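Local atomic coordinates of glycosyl hydrolase, family 31/fibronectin type III domain protein (Clostridium perfringens, PDB entry 4UAP), a protein that binds N-acetylgalactosamine through a family 32 carbohydrate-binding module of a family 31 glycoside hydrolase, probably directing the enzyme to galacto-configured glycans. Residues 42-45 and 46-49; 36-39 and 40-43. All coordinates share one frame; numbering follows the deposited sequence.

Contact 1 (42-45 and 46-49); sequences IFTS and DQQD. With NGA (2-acetamido-2-deoxy-beta-D-galactopyranose), chain C.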
ATOM      1  N   ILE A  42       4.079   6.039 -17.308  1.00  7.93           N
ATOM      2  CA  ILE A  42       5.061   6.361 -18.325  1.00 12.64           C
ATOM      3  C   ILE A  42       4.372   6.568 -19.670  1.00  9.60           C
ATOM      4  O   ILE A  42       3.791   5.632 -20.209  1.00  8.56           O
ATOM      5  CB  ILE A  42       6.109   5.246 -18.477  1.00 15.16           C
ATOM      6  CG1 ILE A  42       6.704   4.871 -17.119  1.00 15.05           C
ATOM      7  CG2 ILE A  42       7.192   5.674 -19.460  1.00 15.05           C
ATOM      8  CD1 ILE A  42       7.256   6.024 -16.380  1.00 18.24           C
ATOM      9  N   PHE A  43       4.452   7.783 -20.207  1.00  8.47           N
ATOM     10  CA  PHE A  43       3.728   8.146 -21.426  1.00  8.70           C
ATOM     11  C   PHE A  43       4.615   8.229 -22.660  1.00  9.20           C
ATOM     12  O   PHE A  43       4.128   8.105 -23.780  1.00  7.85           O
ATOM     13  CB  PHE A  43       3.024   9.491 -21.247  1.00  9.58           C
ATOM     14  CG  PHE A  43       1.878   9.457 -20.273  1.00 13.25           C
ATOM     15  CD1 PHE A  43       0.629   9.037 -20.676  1.00 11.19           C
ATOM     16  CD2 PHE A  43       2.056   9.860 -18.954  1.00 11.10           C
ATOM     17  CE1 PHE A  43      -0.430   9.009 -19.789  1.00 19.49           C
ATOM     18  CE2 PHE A  43       1.005   9.835 -18.067  1.00 10.94           C
ATOM     19  CZ  PHE A  43      -0.239   9.411 -18.478  1.00  9.62           C
ATOM     20  N   THR A  44       5.906   8.487 -22.453  1.00  6.95           N
ATOM     21  CA  THR A  44       6.849   8.589 -23.564  1.00 10.21           C
ATOM     22  C   THR A  44       8.117   7.829 -23.243  1.00 12.76           C
ATOM     23  O   THR A  44       8.438   7.585 -22.076  1.00  9.55           O
ATOM     24  CB  THR A  44       7.227  10.050 -23.901  1.00 13.49           C
ATOM     25  OG1 THR A  44       7.985  10.612 -22.819  1.00 15.40           O
ATOM     26  CG2 THR A  44       5.980  10.886 -24.150  1.00 13.80           C
ATOM     27  N   SER A  45       8.836   7.459 -24.294  1.00  9.05           N
ATOM     28  CA  SER A  45      10.073   6.710 -24.156  1.00 11.39           C
ATOM     29  C   SER A  45      11.203   7.556 -23.570  1.00 10.92           C
ATOM     30  O   SER A  45      12.179   7.003 -23.090  1.00 13.84           O
ATOM     31  CB  SER A  45      10.498   6.140 -25.518  1.00 12.33           C
ATOM     32  OG  SER A  45      10.514   7.159 -26.508  1.00 13.75           O
ATOM     33  N   ASP A  46      11.084   8.883 -23.609  1.00 11.06           N
ATOM     34  CA  ASP A  46      12.158   9.731 -23.061  1.00 13.60           C
ATOM     35  C   ASP A  46      11.755  10.484 -21.787  1.00 20.17           C
ATOM     36  O   ASP A  46      12.467  11.376 -21.319  1.00 19.04           O
ATOM     37  CB  ASP A  46      12.649  10.723 -24.119  1.00 14.14           C
ATOM     38  CG  ASP A  46      11.558  11.662 -24.607  1.00 21.16           C
ATOM     39  OD1 ASP A  46      10.393  11.528 -24.166  1.00 25.36           O
ATOM     40  OD2 ASP A  46      11.869  12.531 -25.452  1.00 25.29           O
ATOM     41  N   GLN A  47      10.615  10.107 -21.224  1.00 15.36           N
ATOM     42  CA  GLN A  47      10.105  10.726 -20.008  1.00 15.72           C
ATOM     43  C   GLN A  47      11.094  10.613 -18.849  1.00 18.88           C
ATOM     44  O   GLN A  47      11.609   9.535 -18.568  1.00 20.14           O
ATOM     45  CB  GLN A  47       8.776  10.076 -19.625  1.00 13.77           C
ATOM     46  CG  GLN A  47       8.059  10.715 -18.458  1.00 15.92           C
ATOM     47  CD  GLN A  47       6.708  10.070 -18.246  1.00 17.56           C
ATOM     48  OE1 GLN A  47       6.031   9.731 -19.211  1.00 11.43           O
ATOM     49  NE2 GLN A  47       6.315   9.883 -16.988  1.00 15.20           N
ATOM     50  N   GLN A  48      11.351  11.724 -18.169  1.00 18.99           N
ATOM     51  CA  GLN A  48      12.310  11.716 -17.064  1.00 25.25           C
ATOM     52  C   GLN A  48      11.611  11.971 -15.735  1.00 19.51           C
ATOM     53  O   GLN A  48      12.164  11.674 -14.679  1.00 22.60           O
ATOM     54  CB  GLN A  48      13.427  12.746 -17.293  1.00 32.25           C
ATOM     55  CG  GLN A  48      14.389  12.382 -18.428  1.00 25.64           C
ATOM     56  CD  GLN A  48      14.937  10.955 -18.303  1.00 34.11           C
ATOM     57  OE1 GLN A  48      14.725  10.113 -19.184  1.00 36.94           O
ATOM     58  NE2 GLN A  48      15.645  10.684 -17.208  1.00 37.03           N
ATOM     59  N   ASP A  49      10.390  12.506 -15.804  1.00 18.22           N
ATOM     60  CA  ASP A  49       9.504  12.632 -14.641  1.00 23.74           C
ATOM     61  C   ASP A  49       8.863  11.283 -14.273  1.00 21.99           C
ATOM     62  O   ASP A  49       7.861  10.878 -14.871  1.00 18.58           O
ATOM     63  CB  ASP A  49       8.411  13.665 -14.926  1.00 22.44           C
ATOM     64  CG  ASP A  49       7.458  13.855 -13.758  1.00 36.49           C
ATOM     65  OD1 ASP A  49       6.259  14.125 -14.003  1.00 44.39           O
ATOM     66  OD2 ASP A  49       7.909  13.745 -12.595  1.00 43.20           O
TER
HETATM   67  C1  NGA C 201       0.208   1.014 -18.435  1.00 33.04           C
HETATM   68  C2  NGA C 201      -1.048   0.509 -17.732  1.00 24.90           C
HETATM   69  C3  NGA C 201      -1.483   1.512 -16.685  1.00 19.79           C
HETATM   70  C4  NGA C 201      -0.299   1.818 -15.778  1.00 17.64           C
HETATM   71  C5  NGA C 201       0.816   2.434 -16.625  1.00 16.62           C
HETATM   72  C6  NGA C 201       2.101   2.790 -15.890  1.00 21.30           C
HETATM   73  C7  NGA C 201      -2.770  -0.900 -18.798  1.00 34.18           C
HETATM   74  C8  NGA C 201      -3.879  -0.945 -19.810  1.00 28.63           C
HETATM   75  N2  NGA C 201      -2.135   0.274 -18.684  1.00 28.96           N
HETATM   76  O1  NGA C 201       0.800  -0.079 -19.096  1.00 38.69           O
HETATM   77  O3  NGA C 201      -2.575   0.957 -15.991  1.00 20.64           O
HETATM   78  O4  NGA C 201       0.144   0.612 -15.194  1.00 16.40           O
HETATM   79  O5  NGA C 201       1.218   1.502 -17.585  1.00 28.17           O
HETATM   80  O6  NGA C 201       3.082   3.228 -16.825  1.00 13.30           O
HETATM   81  O7  NGA C 201      -2.494  -1.908 -18.132  1.00 23.92           O
HETATM   82  O   HOH W   1      13.076   7.129 -19.789  1.00 34.24           O
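Gln47 reaches back across a tight loop to the backbone of Phe43, and its side chain ties the two ends together. Its CB lies 3.3 Å from Thr44 OG1, at the start of the path. With CG anti to the backbone N (chi1 -174°) and the chain extended beyond it, the amide is carried to the backbone of Ile42 and Phe43. There Gln47 OE1 accepts a nearly straight hydrogen bond from Phe43 N at 2.7 Å, the donor tilted 23° from the carbonyl plane, and a weak one from Thr44 N. The same oxygen sits at the edge of the Phe43 ring. Gln47 NE2 lies 4.0 Å from Ile42 CD1 and donates to Asp49 O (2.8 Å) within the amide plane, while a further bond goes from Gln47 NE2 to Trp41 O. In the turn itself, Thr44 OG1 donates to Asp46 OD1 at 2.9 Å, nearly along the carboxylate C-O axis. A weak bond from Gln47 N to Thr44 O at 3.4 Å closes the turn. Ile42 N, one residue before the Phe43 N that Gln47 holds, donates to O6 of the N-acetylgalactosamine at 3.0 Å. The arrangement is a type I beta turn, Thr44 to Gln47, in a surface loop bordering the sugar pocket.

Contact 2 (36-39 and 40-43); sequences RMDL and KWIF. With NGA (2-acetamido-2-deoxy-beta-D-galactopyranose), chain C.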
ATOM      1  N   ARG A  36      -7.436   2.965  -7.822  1.00  6.99           N
ATOM      2  CA  ARG A  36      -6.052   2.691  -7.435  1.00  7.48           C
ATOM      3  C   ARG A  36      -5.187   3.902  -7.111  1.00  8.45           C
ATOM      4  O   ARG A  36      -5.427   5.003  -7.611  1.00  7.56           O
ATOM      5  CB  ARG A  36      -5.344   1.910  -8.554  1.00  7.50           C
ATOM      6  CG  ARG A  36      -6.008   0.611  -8.977  1.00  8.56           C
ATOM      7  CD  ARG A  36      -5.025  -0.233  -9.784  1.00  6.83           C
ATOM      8  NE  ARG A  36      -4.346   0.576 -10.796  1.00  8.28           N
ATOM      9  CZ  ARG A  36      -4.760   0.729 -12.052  1.00 11.81           C
ATOM     10  NH1 ARG A  36      -5.858   0.108 -12.490  1.00  7.86           N
ATOM     11  NH2 ARG A  36      -4.067   1.502 -12.875  1.00  9.36           N
ATOM     12  N   MET A  37      -4.173   3.662  -6.278  1.00  6.69           N
ATOM     13  CA  MET A  37      -2.979   4.499  -6.190  1.00  7.08           C
ATOM     14  C   MET A  37      -1.924   3.909  -7.129  1.00  8.44           C
ATOM     15  O   MET A  37      -1.592   2.724  -7.021  1.00  7.38           O
ATOM     16  CB  MET A  37      -2.436   4.552  -4.752  1.00  6.57           C
ATOM     17  CG  MET A  37      -1.209   5.477  -4.554  1.00  9.46           C
ATOM     18  SD  MET A  37      -0.020   4.950  -3.280  1.00  3.11           S
ATOM     19  CE  MET A  37       0.803   3.681  -4.222  1.00  6.56           C
ATOM     20  N   ASP A  38      -1.410   4.730  -8.043  1.00  7.82           N
ATOM     21  CA  ASP A  38      -0.396   4.312  -9.005  1.00  7.76           C
ATOM     22  C   ASP A  38       0.813   5.249  -8.949  1.00  6.72           C
ATOM     23  O   ASP A  38       0.655   6.464  -8.838  1.00  5.58           O
ATOM     24  CB  ASP A  38      -0.948   4.327 -10.442  1.00  6.50           C
ATOM     25  CG  ASP A  38      -1.752   3.069 -10.815  1.00  8.74           C
ATOM     26  OD1 ASP A  38      -2.264   2.337  -9.935  1.00  6.90           O
ATOM     27  OD2 ASP A  38      -1.875   2.827 -12.033  1.00  9.86           O
ATOM     28  N   LEU A  39       2.010   4.688  -9.055  1.00  5.12           N
ATOM     29  CA  LEU A  39       3.194   5.474  -9.375  1.00  7.63           C
ATOM     30  C   LEU A  39       2.959   6.153 -10.727  1.00  9.33           C
ATOM     31  O   LEU A  39       2.166   5.655 -11.530  1.00  4.98           O
ATOM     32  CB  LEU A  39       4.428   4.576  -9.421  1.00  7.27           C
ATOM     33  CG  LEU A  39       5.537   4.911  -8.428  1.00 11.22           C
ATOM     34  CD1 LEU A  39       5.010   4.868  -7.002  1.00  7.43           C
ATOM     35  CD2 LEU A  39       6.728   3.966  -8.616  1.00  9.07           C
ATOM     36  N   LYS A  40       3.635   7.271 -10.984  1.00  6.36           N
ATOM     37  CA  LYS A  40       3.437   8.008 -12.237  1.00  7.09           C
ATOM     38  C   LYS A  40       3.476   7.107 -13.472  1.00  8.93           C
ATOM     39  O   LYS A  40       4.406   6.312 -13.651  1.00  7.08           O
ATOM     40  CB  LYS A  40       4.495   9.107 -12.397  1.00  8.78           C
ATOM     41  CG  LYS A  40       4.278  10.345 -11.543  1.00 13.73           C
ATOM     42  CD  LYS A  40       5.334  11.405 -11.865  1.00 18.77           C
ATOM     43  CE  LYS A  40       5.197  12.617 -10.952  1.00 30.23           C
ATOM     44  NZ  LYS A  40       3.783  13.058 -10.805  1.00 31.49           N
ATOM     45  N   TRP A  41       2.463   7.231 -14.322  1.00  7.95           N
ATOM     46  CA  TRP A  41       2.451   6.475 -15.575  1.00  8.68           C
ATOM     47  C   TRP A  41       3.536   6.963 -16.526  1.00  8.11           C
ATOM     48  O   TRP A  41       3.884   8.145 -16.533  1.00  8.09           O
ATOM     49  CB  TRP A  41       1.090   6.576 -16.263  1.00 10.96           C
ATOM     50  CG  TRP A  41      -0.014   5.863 -15.545  1.00  9.43           C
ATOM     51  CD1 TRP A  41       0.011   5.370 -14.264  1.00  8.87           C
ATOM     52  CD2 TRP A  41      -1.314   5.575 -16.063  1.00 12.46           C
ATOM     53  NE1 TRP A  41      -1.196   4.786 -13.965  1.00  8.49           N
ATOM     54  CE2 TRP A  41      -2.027   4.898 -15.049  1.00 10.01           C
ATOM     55  CE3 TRP A  41      -1.940   5.806 -17.299  1.00 15.88           C
ATOM     56  CZ2 TRP A  41      -3.342   4.456 -15.229  1.00 12.81           C
ATOM     57  CZ3 TRP A  41      -3.249   5.368 -17.474  1.00 13.53           C
ATOM     58  CH2 TRP A  41      -3.935   4.700 -16.443  1.00 14.78           C
ATOM     59  N   ILE A  42       4.079   6.039 -17.308  1.00  7.93           N
ATOM     60  CA  ILE A  42       5.061   6.361 -18.325  1.00 12.64           C
ATOM     61  C   ILE A  42       4.372   6.568 -19.670  1.00  9.60           C
ATOM     62  O   ILE A  42       3.791   5.632 -20.209  1.00  8.56           O
ATOM     63  CB  ILE A  42       6.109   5.246 -18.477  1.00 15.16           C
ATOM     64  CG1 ILE A  42       6.704   4.871 -17.119  1.00 15.05           C
ATOM     65  CG2 ILE A  42       7.192   5.674 -19.460  1.00 15.05           C
ATOM     66  CD1 ILE A  42       7.256   6.024 -16.380  1.00 18.24           C
ATOM     67  N   PHE A  43       4.452   7.783 -20.207  1.00  8.47           N
ATOM     68  CA  PHE A  43       3.728   8.146 -21.426  1.00  8.70           C
ATOM     69  C   PHE A  43       4.615   8.229 -22.660  1.00  9.20           C
ATOM     70  O   PHE A  43       4.128   8.105 -23.780  1.00  7.85           O
ATOM     71  CB  PHE A  43       3.024   9.491 -21.247  1.00  9.58           C
ATOM     72  CG  PHE A  43       1.878   9.457 -20.273  1.00 13.25           C
ATOM     73  CD1 PHE A  43       0.629   9.037 -20.676  1.00 11.19           C
ATOM     74  CD2 PHE A  43       2.056   9.860 -18.954  1.00 11.10           C
ATOM     75  CE1 PHE A  43      -0.430   9.009 -19.789  1.00 19.49           C
ATOM     76  CE2 PHE A  43       1.005   9.835 -18.067  1.00 10.94           C
ATOM     77  CZ  PHE A  43      -0.239   9.411 -18.478  1.00  9.62           C
TER
HETATM   78  C1  NGA C 201       0.208   1.014 -18.435  1.00 33.04           C
HETATM   79  C2  NGA C 201      -1.048   0.509 -17.732  1.00 24.90           C
HETATM   80  C3  NGA C 201      -1.483   1.512 -16.685  1.00 19.79           C
HETATM   81  C4  NGA C 201      -0.299   1.818 -15.778  1.00 17.64           C
HETATM   82  C5  NGA C 201       0.816   2.434 -16.625  1.00 16.62           C
HETATM   83  C6  NGA C 201       2.101   2.790 -15.890  1.00 21.30           C
HETATM   84  C7  NGA C 201      -2.770  -0.900 -18.798  1.00 34.18           C
HETATM   85  C8  NGA C 201      -3.879  -0.945 -19.810  1.00 28.63           C
HETATM   86  N2  NGA C 201      -2.135   0.274 -18.684  1.00 28.96           N
HETATM   87  O1  NGA C 201       0.800  -0.079 -19.096  1.00 38.69           O
HETATM   88  O3  NGA C 201      -2.575   0.957 -15.991  1.00 20.64           O
HETATM   89  O4  NGA C 201       0.144   0.612 -15.194  1.00 16.40           O
HETATM   90  O5  NGA C 201       1.218   1.502 -17.585  1.00 28.17           O
HETATM   91  O6  NGA C 201       3.082   3.228 -16.825  1.00 13.30           O
HETATM   92  O7  NGA C 201      -2.494  -1.908 -18.132  1.00 23.92           O
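From Asp38 and Leu39 the backbone leaves the short strand 37-38 in extended form and bends through Lys40 to Trp41, so that the indole swings back beside the Asp38 carboxylate. Trp41 NE1 donates to Asp38 OD2 at 2.8 Å; the N-H...O angle is 152°, and the bond uses the anti lone pair of that oxygen. Ring and carboxylate planes are turned 41° apart, with the carboxylate at the indole edge. Arg36 takes the syn side of both oxygens: its side-on guanidinium gives NE to Asp38 OD1 and NH2 to Asp38 OD2 (2.7 Å), a two-pronged salt bridge. OD2 therefore serves two donors, and Asp38 fixes the rotation of the indole as well as the lie of the guanidinium. Arg36 NH2 also approaches Trp41 CZ2 at 3.8 Å, the two planes nearly parallel, and NH1 is held by Asp33 and Ser31.

Trp41 and Arg36 line the N-acetylgalactosamine site of this family 32 beta-sandwich module, at the end of the sandwich where the loops gather, and Asp38 is the second-shell residue that positions both. Trp41 has CG anti to its carbonyl carbon (chi1 -69°), which lays one face of the indole beneath the sugar. The C4 atom of N-acetylgalactosamine stands 3.5 Å above that plane, offset toward the rim, in the aromatic platform common among carbohydrate-binding modules. CG of Trp41 meets C5 and C6 of the pyranose, CE2 meets C4, and CZ2 lies 3.8 Å from C3, so carbons C3 to C6 rest on the ring. Arg36 NH2 comes within 3.5 Å of O3 of the sugar, and Arg75 NH1 hydrogen-bonds to the sugar. Leu39 O lies in the indole plane at its edge, 3.5 Å from Trp41 CD1, and Lys40 points its amine to Leu15 O.

How the contacts relate
The contacts run on along one chain segment: contact 2 spans strand 37-38 and the start of the loop after it, and contact 1 continues from its last two residues, Ile42 and Phe43, through the loop that precedes strand 55-61. Their centres are 12 Å apart, on the same side of the chain's centre. Contact 2 is buried and lies about 14 Å from that centre, whereas contact 1 is a surface loop about 24 Å out. Beyond the shared residues they are joined by the Gln47 NE2 to Trp41 O bond and by packing of Asp49 OD2 on Lys40 CE. Both meet the N-acetylgalactosamine where they overlap, at Ile42, while contact 2 adds the Trp41 face and Arg36.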